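Local coordinates for tail spike protein gp49 (Pseudomonas phage LKA1, PDB 4RU4) that probably cleaves the O-specific polysaccharide of its Pseudomonas host as a lyase, degrading the cell envelope during virus entry, at residues A120-S125 / I134-T139. Numbering follows the deposited sequence.
Sequences ALPNIS and IDFAST
The methyl CG2 of I124 lies over one face of the F136 ring, a CH-pi contact with the carbon 3.7 Å from the ring centroid and shifted toward the rim. That methyl sits anti to its own carbonyl carbon, beside the backbone N. CG2 also presses on CG2 of I134, at 3.5 Å a tight pair. I198 of strand 197-202 also touches I124 and F136. A step outward, at the ring edge and near its plane, the carbonyl O of P122 comes within 3.2 Å of F136 CD2; the pyrrolidine crosses the phenyl at about a right angle and sets its CG against S138 OG. Beyond the side chains the backbones meet in a single bridge between I124 and F136. A137 N donates to N123 O (2.7 Å) and S125 N to D135 O (2.9 Å), the second nearly straight onto its carbonyl. Three waters join S125 to D135 at the polar edge, one of them linking S125 OG to D135 OD2 and another S125 O to D135 N. Within this Ig-like domain, main-chain bonds thus set the pairing of loop and strand end, I124 CG2 on the F136 ring packs its apolar side, and of the waters one joins the side chains of S125 and D135 while two work through the backbone.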
ATOM      1  N   ALA B 120      -6.844  -4.491 -39.191  1.00 11.25           N
ATOM      2  CA  ALA B 120      -6.925  -5.948 -39.234  1.00 14.58           C
ATOM      3  C   ALA B 120      -5.550  -6.567 -39.440  1.00 14.01           C
ATOM      4  O   ALA B 120      -4.798  -6.105 -40.278  1.00 11.56           O
ATOM      5  CB  ALA B 120      -7.886  -6.413 -40.360  1.00 12.80           C
ATOM      6  N   LEU B 121      -5.250  -7.603 -38.659  1.00 15.07           N
ATOM      7  CA  LEU B 121      -4.044  -8.423 -38.818  1.00 16.58           C
ATOM      8  C   LEU B 121      -4.517  -9.780 -39.321  1.00 16.37           C
ATOM      9  O   LEU B 121      -5.709 -10.070 -39.237  1.00 15.25           O
ATOM     10  CB  LEU B 121      -3.342  -8.597 -37.457  1.00 14.04           C
ATOM     11  CG  LEU B 121      -2.524  -7.404 -36.940  1.00 13.67           C
ATOM     12  CD1 LEU B 121      -2.266  -7.507 -35.416  1.00 10.94           C
ATOM     13  CD2 LEU B 121      -1.201  -7.312 -37.709  1.00 12.66           C
ATOM     14  N   PRO B 122      -3.599 -10.632 -39.812  1.00 16.97           N
ATOM     15  CA  PRO B 122      -4.076 -11.984 -40.149  1.00 15.80           C
ATOM     16  C   PRO B 122      -4.633 -12.735 -38.921  1.00 17.79           C
ATOM     17  O   PRO B 122      -4.361 -12.359 -37.764  1.00 14.42           O
ATOM     18  CB  PRO B 122      -2.810 -12.689 -40.666  1.00 14.32           C
ATOM     19  CG  PRO B 122      -1.849 -11.588 -41.044  1.00 13.86           C
ATOM     20  CD  PRO B 122      -2.145 -10.483 -40.041  1.00 16.38           C
ATOM     21  N   ASN B 123      -5.415 -13.783 -39.186  1.00 16.16           N
ATOM     22  CA  ASN B 123      -5.938 -14.654 -38.137  1.00 16.55           C
ATOM     23  C   ASN B 123      -4.840 -15.470 -37.461  1.00 15.51           C
ATOM     24  O   ASN B 123      -3.718 -15.567 -37.963  1.00 15.44           O
ATOM     25  CB  ASN B 123      -7.020 -15.586 -38.709  1.00 15.66           C
ATOM     26  CG  ASN B 123      -8.254 -14.820 -39.180  1.00 19.89           C
ATOM     27  OD1 ASN B 123      -8.615 -13.782 -38.605  1.00 16.61           O
ATOM     28  ND2 ASN B 123      -8.892 -15.311 -40.246  1.00 17.60           N
ATOM     29  N   ILE B 124      -5.174 -16.066 -36.317  1.00 13.37           N
ATOM     30  CA  ILE B 124      -4.212 -16.851 -35.562  1.00 13.48           C
ATOM     31  C   ILE B 124      -4.725 -18.275 -35.290  1.00 16.40           C
ATOM     32  O   ILE B 124      -5.936 -18.510 -35.324  1.00 13.38           O
ATOM     33  CB  ILE B 124      -3.872 -16.160 -34.209  1.00 13.95           C
ATOM     34  CG1 ILE B 124      -5.114 -16.061 -33.308  1.00 10.74           C
ATOM     35  CG2 ILE B 124      -3.286 -14.751 -34.446  1.00 14.85           C
ATOM     36  CD1 ILE B 124      -4.767 -15.657 -31.826  1.00  7.91           C
ATOM     37  N   SER B 125      -3.798 -19.209 -35.029  1.00 13.58           N
ATOM     38  CA  SER B 125      -4.140 -20.541 -34.530  1.00 13.98           C
ATOM     39  C   SER B 125      -4.698 -20.416 -33.123  1.00 15.25           C
ATOM     40  O   SER B 125      -4.398 -19.456 -32.417  1.00 13.93           O
ATOM     41  CB  SER B 125      -2.893 -21.413 -34.402  1.00 17.77           C
ATOM     42  OG  SER B 125      -2.236 -21.533 -35.625  1.00 23.68           O
ATOM     43  N   ILE B 134       2.141 -16.607 -30.315  1.00  9.74           N
ATOM     44  CA  ILE B 134       0.997 -16.493 -31.190  1.00 11.66           C
ATOM     45  C   ILE B 134       1.430 -16.813 -32.617  1.00 12.77           C
ATOM     46  O   ILE B 134       2.418 -16.249 -33.115  1.00 12.36           O
ATOM     47  CB  ILE B 134       0.453 -15.024 -31.194  1.00 19.68           C
ATOM     48  CG1 ILE B 134       0.132 -14.543 -29.777  1.00 16.34           C
ATOM     49  CG2 ILE B 134      -0.762 -14.912 -32.085  1.00 16.82           C
ATOM     50  CD1 ILE B 134      -0.953 -15.338 -29.081  1.00 15.25           C
ATOM     51  N   ASP B 135       0.673 -17.698 -33.268  1.00 13.71           N
ATOM     52  CA  ASP B 135       0.949 -18.122 -34.637  1.00 13.61           C
ATOM     53  C   ASP B 135      -0.056 -17.527 -35.632  1.00 17.78           C
ATOM     54  O   ASP B 135      -1.226 -17.926 -35.657  1.00 17.84           O
ATOM     55  CB  ASP B 135       0.903 -19.658 -34.740  1.00 21.62           C
ATOM     56  CG  ASP B 135       1.984 -20.333 -33.917  1.00 30.80           C
ATOM     57  OD1 ASP B 135       3.099 -19.768 -33.804  1.00 29.28           O
ATOM     58  OD2 ASP B 135       1.715 -21.430 -33.375  1.00 38.06           O
ATOM     59  N   PHE B 136       0.416 -16.594 -36.460  1.00 17.12           N
ATOM     60  CA  PHE B 136      -0.423 -15.922 -37.437  1.00 11.84           C
ATOM     61  C   PHE B 136      -0.508 -16.717 -38.728  1.00 14.39           C
ATOM     62  O   PHE B 136       0.454 -17.390 -39.121  1.00 16.50           O
ATOM     63  CB  PHE B 136       0.127 -14.524 -37.718  1.00 12.83           C
ATOM     64  CG  PHE B 136      -0.207 -13.526 -36.638  1.00 12.14           C
ATOM     65  CD1 PHE B 136       0.630 -13.359 -35.545  1.00 13.14           C
ATOM     66  CD2 PHE B 136      -1.360 -12.768 -36.717  1.00 12.57           C
ATOM     67  CE1 PHE B 136       0.329 -12.427 -34.545  1.00 13.25           C
ATOM     68  CE2 PHE B 136      -1.678 -11.843 -35.716  1.00 15.72           C
ATOM     69  CZ  PHE B 136      -0.824 -11.694 -34.618  1.00 13.45           C
ATOM     70  N   ALA B 137      -1.666 -16.640 -39.379  1.00 16.82           N
ATOM     71  CA  ALA B 137      -1.912 -17.390 -40.604  1.00 17.90           C
ATOM     72  C   ALA B 137      -1.001 -16.965 -41.747  1.00 18.62           C
ATOM     73  O   ALA B 137      -0.755 -17.741 -42.662  1.00 19.68           O
ATOM     74  CB  ALA B 137      -3.368 -17.258 -41.019  1.00 18.14           C
ATOM     75  N   SER B 138      -0.498 -15.738 -41.703  1.00 18.03           N
ATOM     76  CA  SER B 138       0.372 -15.229 -42.764  1.00 19.03           C
ATOM     77  C   SER B 138       1.181 -14.079 -42.184  1.00 20.49           C
ATOM     78  O   SER B 138       0.961 -13.708 -41.027  1.00 16.08           O
ATOM     79  CB  SER B 138      -0.453 -14.768 -43.974  1.00 20.20           C
ATOM     80  OG  SER B 138      -1.250 -13.634 -43.665  1.00 19.85           O
ATOM     81  N   THR B 139       2.105 -13.515 -42.960  1.00 16.98           N
ATOM     82  CA  THR B 139       3.051 -12.524 -42.411  1.00 20.08           C
ATOM     83  C   THR B 139       2.382 -11.317 -41.737  1.00 20.26           C
ATOM     84  O   THR B 139       1.689 -10.563 -42.408  1.00 19.74           O
ATOM     85  CB  THR B 139       3.943 -11.937 -43.539  1.00 29.57           C
ATOM     86  OG1 THR B 139       4.646 -12.992 -44.196  1.00 28.56           O
ATOM     87  CG2 THR B 139       4.942 -10.938 -42.965  1.00 29.09           C
TER
HETATM   88  O   HOH W   1      -1.626 -18.831 -32.034  1.00 14.26           O
HETATM   89  O   HOH W   2      -2.142 -19.529 -37.921  1.00 20.99           O
HETATM   90  O   HOH W   3      -0.105 -22.938 -35.408  1.00 29.55           O